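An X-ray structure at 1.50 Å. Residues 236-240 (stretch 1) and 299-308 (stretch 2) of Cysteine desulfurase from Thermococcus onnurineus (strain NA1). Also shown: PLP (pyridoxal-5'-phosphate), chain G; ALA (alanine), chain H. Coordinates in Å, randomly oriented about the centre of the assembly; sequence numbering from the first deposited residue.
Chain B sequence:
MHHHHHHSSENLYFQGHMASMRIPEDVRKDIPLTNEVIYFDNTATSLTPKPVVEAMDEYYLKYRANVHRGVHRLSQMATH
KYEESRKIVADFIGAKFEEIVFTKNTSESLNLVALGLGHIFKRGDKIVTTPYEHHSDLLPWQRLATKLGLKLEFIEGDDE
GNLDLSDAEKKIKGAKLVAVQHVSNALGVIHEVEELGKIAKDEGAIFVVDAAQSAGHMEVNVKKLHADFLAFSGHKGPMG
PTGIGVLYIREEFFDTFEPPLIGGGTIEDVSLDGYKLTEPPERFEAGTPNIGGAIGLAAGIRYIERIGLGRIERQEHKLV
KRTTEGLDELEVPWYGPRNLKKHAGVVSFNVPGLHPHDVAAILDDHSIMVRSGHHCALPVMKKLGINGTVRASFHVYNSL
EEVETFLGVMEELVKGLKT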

# COMPACT_ATOMS: atom_id res chain seq x y z
N LYS B 236 12.46 -5.46 -1.44
CA LYS B 236 13.37 -6.57 -1.69
C LYS B 236 14.63 -6.11 -2.41
O LYS B 236 15.24 -5.24 -1.93
CB LYS B 236 12.64 -7.72 -2.39
CG LYS B 236 11.63 -8.42 -1.46
CD LYS B 236 10.84 -9.53 -2.09
CE LYS B 236 9.85 -10.19 -1.11
NZ LYS B 236 9.72 -11.57 -1.60
N GLY B 237 15.00 -6.70 -3.55
CA GLY B 237 16.23 -6.34 -4.13
C GLY B 237 16.46 -4.89 -4.47
O GLY B 237 17.60 -4.40 -4.47
N PRO B 238 15.40 -4.11 -4.82
CA PRO B 238 15.62 -2.70 -5.19
C PRO B 238 16.09 -1.79 -4.02
O PRO B 238 16.31 -0.60 -4.28
CB PRO B 238 14.23 -2.21 -5.68
CG PRO B 238 13.62 -3.45 -6.23
CD PRO B 238 14.06 -4.54 -5.28
N MET B 239 16.12 -2.30 -2.79
CA MET B 239 16.67 -1.56 -1.62
C MET B 239 15.71 -0.37 -1.32
O MET B 239 16.19 0.67 -0.81
CB MET B 239 18.14 -1.07 -1.81
CG MET B 239 19.00 -2.32 -1.74
SD MET B 239 20.76 -1.75 -1.70
CE MET B 239 21.66 -3.00 -2.51
N GLY B 240 14.44 -0.49 -1.59
CA GLY B 240 13.43 0.49 -1.29
C GLY B 240 12.75 0.19 0.01
O GLY B 240 12.99 -0.73 0.73
N ALA B 299 14.71 6.17 -5.34
CA ALA B 299 16.02 6.31 -4.77
C ALA B 299 16.72 5.05 -4.65
O ALA B 299 17.93 5.01 -4.92
CB ALA B 299 15.91 7.03 -3.37
N GLY B 300 16.08 3.94 -4.31
CA GLY B 300 16.71 2.60 -4.28
C GLY B 300 17.12 2.20 -5.66
O GLY B 300 18.28 1.73 -5.77
N ILE B 301 16.30 2.43 -6.64
CA ILE B 301 16.70 2.08 -8.01
C ILE B 301 17.88 2.92 -8.44
O ILE B 301 18.86 2.35 -9.05
CB ILE B 301 15.53 2.24 -8.90
CG1 ILE B 301 14.53 1.09 -8.70
CG2 ILE B 301 15.97 2.27 -10.37
CD1 ILE B 301 13.19 1.36 -9.29
N ARG B 302 17.92 4.21 -8.15
CA ARG B 302 19.11 4.96 -8.48
C ARG B 302 20.38 4.48 -7.76
O ARG B 302 21.46 4.51 -8.31
CB ARG B 302 18.89 6.44 -8.20
CG ARG B 302 17.99 7.08 -9.21
CD ARG B 302 18.70 7.20 -10.57
NE ARG B 302 18.09 8.23 -11.38
CZ ARG B 302 17.67 8.04 -12.60
NH1 ARG B 302 17.77 6.82 -13.12
NH2 ARG B 302 17.14 9.04 -13.28
N TYR B 303 20.22 4.03 -6.53
CA TYR B 303 21.33 3.50 -5.79
C TYR B 303 21.83 2.19 -6.45
O TYR B 303 22.99 1.97 -6.56
CB TYR B 303 20.89 3.30 -4.32
CG TYR B 303 21.95 2.99 -3.35
CD1 TYR B 303 22.67 3.99 -2.74
CD2 TYR B 303 22.21 1.71 -2.99
CE1 TYR B 303 23.65 3.69 -1.84
CE2 TYR B 303 23.18 1.40 -2.12
CZ TYR B 303 23.93 2.40 -1.55
OH TYR B 303 24.90 2.02 -0.70
N ILE B 304 20.90 1.37 -6.84
CA ILE B 304 21.22 0.10 -7.49
C ILE B 304 21.93 0.38 -8.83
O ILE B 304 22.82 -0.30 -9.19
CB ILE B 304 19.92 -0.73 -7.75
CG1 ILE B 304 19.34 -1.38 -6.49
CG2 ILE B 304 20.11 -1.83 -8.79
CD1 ILE B 304 20.21 -2.36 -5.76
N GLU B 305 21.49 1.41 -9.52
CA GLU B 305 22.08 1.78 -10.89
C GLU B 305 23.49 2.27 -10.67
O GLU B 305 24.37 1.94 -11.57
CB GLU B 305 21.18 2.80 -11.60
CG GLU B 305 19.90 2.12 -12.06
CD GLU B 305 18.82 3.06 -12.62
OE1 GLU B 305 17.83 2.51 -13.25
OE2 GLU B 305 18.94 4.27 -12.29
N ARG B 306 23.84 2.88 -9.59
CA ARG B 306 25.19 3.37 -9.34
C ARG B 306 26.10 2.19 -9.10
O ARG B 306 27.29 2.18 -9.53
CB ARG B 306 25.19 4.32 -8.11
CG ARG B 306 26.42 5.08 -7.80
CD ARG B 306 26.17 6.13 -6.66
NE ARG B 306 27.41 6.38 -5.92
CZ ARG B 306 27.75 5.82 -4.75
NH1 ARG B 306 26.95 4.95 -4.06
NH2 ARG B 306 28.92 6.13 -4.23
N ILE B 307 25.65 1.13 -8.45
CA ILE B 307 26.40 -0.04 -8.21
C ILE B 307 26.48 -0.82 -9.52
O ILE B 307 27.58 -1.28 -9.88
CB ILE B 307 25.77 -0.91 -7.16
CG1 ILE B 307 25.67 -0.14 -5.84
CG2 ILE B 307 26.46 -2.25 -7.05
CD1 ILE B 307 24.69 -0.79 -4.91
N GLY B 308 25.38 -0.98 -10.23
CA GLY B 308 25.29 -1.82 -11.44
C GLY B 308 24.83 -3.23 -11.18
O GLY B 308 25.36 -3.95 -10.35
N1 PLP G . 6.89 -13.89 -5.05
C2 PLP G . 8.19 -14.20 -4.78
C2A PLP G . 9.00 -15.07 -5.72
C3 PLP G . 8.72 -13.71 -3.57
O3 PLP G . 10.01 -13.98 -3.26
C4 PLP G . 7.94 -12.86 -2.74
C4A PLP G . 8.57 -12.40 -1.37
C5 PLP G . 6.62 -12.54 -3.15
C6 PLP G . 6.09 -13.07 -4.31
C5A PLP G . 5.77 -11.67 -2.24
O4P PLP G . 6.34 -10.32 -2.19
P PLP G . 5.58 -9.39 -1.21
O1P PLP G . 6.36 -8.17 -1.25
O2P PLP G . 5.66 -10.09 0.15
O3P PLP G . 4.20 -9.29 -1.65
N ALA H . 9.11 -13.63 -0.64
CA ALA H . 9.68 -13.45 0.79
C ALA H . 10.07 -14.73 1.58
O ALA H . 10.26 -15.76 0.89
CB ALA H . 8.84 -12.60 1.76
OXT ALA H . 10.32 -14.79 2.84

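Stretch 1 is a short irregular segment that packs against one side of the helix 299-307, burying 264 Å² summed over both surfaces. No hydrogen bond crosses between the two; the contact rests on van der Waals packing, supplemented by one CA-H...O approach.

K236 opens the segment but takes no part in the contact, its side chain staying out of reach of the helix. That chain runs extended from an m chi1 to the cofactor, where NZ is covalently bonded to C4A of PLP at 1.4 Å, as befits a PLP-dependent cysteine desulfurase. The backbone of K236 begins a type I turn ending at M239, closed by the hydrogen bond from M239 N to K236 O (3.2 Å). The residues that follow the lysine in this turn are the ones that meet the helix.

G237 contributes through its carbonyl, whose O lies 3.6 Å from CD1 of I304. P238 approaches more closely, and again the carbonyl leads. P238 O sits 3.2 Å from G300 C and also 3.2 Å from G300 CA, the latter a CA-H...O contact with an angle of 123° at the hydrogen. This proximity depends on the bare CA of G300: a CB there would point toward stretch 1 and lie only 2.3 Å from P238 O, a clash, with M239 O and G240 N also crowded. The carbonyl gains no hydrogen bond from the helix backbone; I301 N is 3.8 Å from P238 O, and the pair is not hydrogen-bonded. The CA-to-CB bond of P238 points sideways, and its CB lies 4.5 Å from CG1 of I301.

M239 has the largest share of stretch 1 in the contact, with 66 Å² covered. Its backbone has positive phi (68°), and its CA-to-CB bond points toward the helix. With chi1 m and chi2 t, the side chain extends along the helix, and CG, SD and CE all come within 4.5 Å of I304 CD1. SD lies 4.0 Å from CD2 of Y303 and 5.0 Å from the ring centroid, an oblique sulfur-aromatic approach. Beyond it, CE packs 3.6 Å from CD1 of I304 and reaches to 4.5 Å from CD1 of I307. I304 CD1 thus touches both the methionine methyl and the carbonyl of G237. The M239 backbone also takes part, with M239 O 4.0 Å from G300 CA.

At G240 the segment has nearly left the helix, with just 5 Å² covered and no residue contact within 4.5 Å.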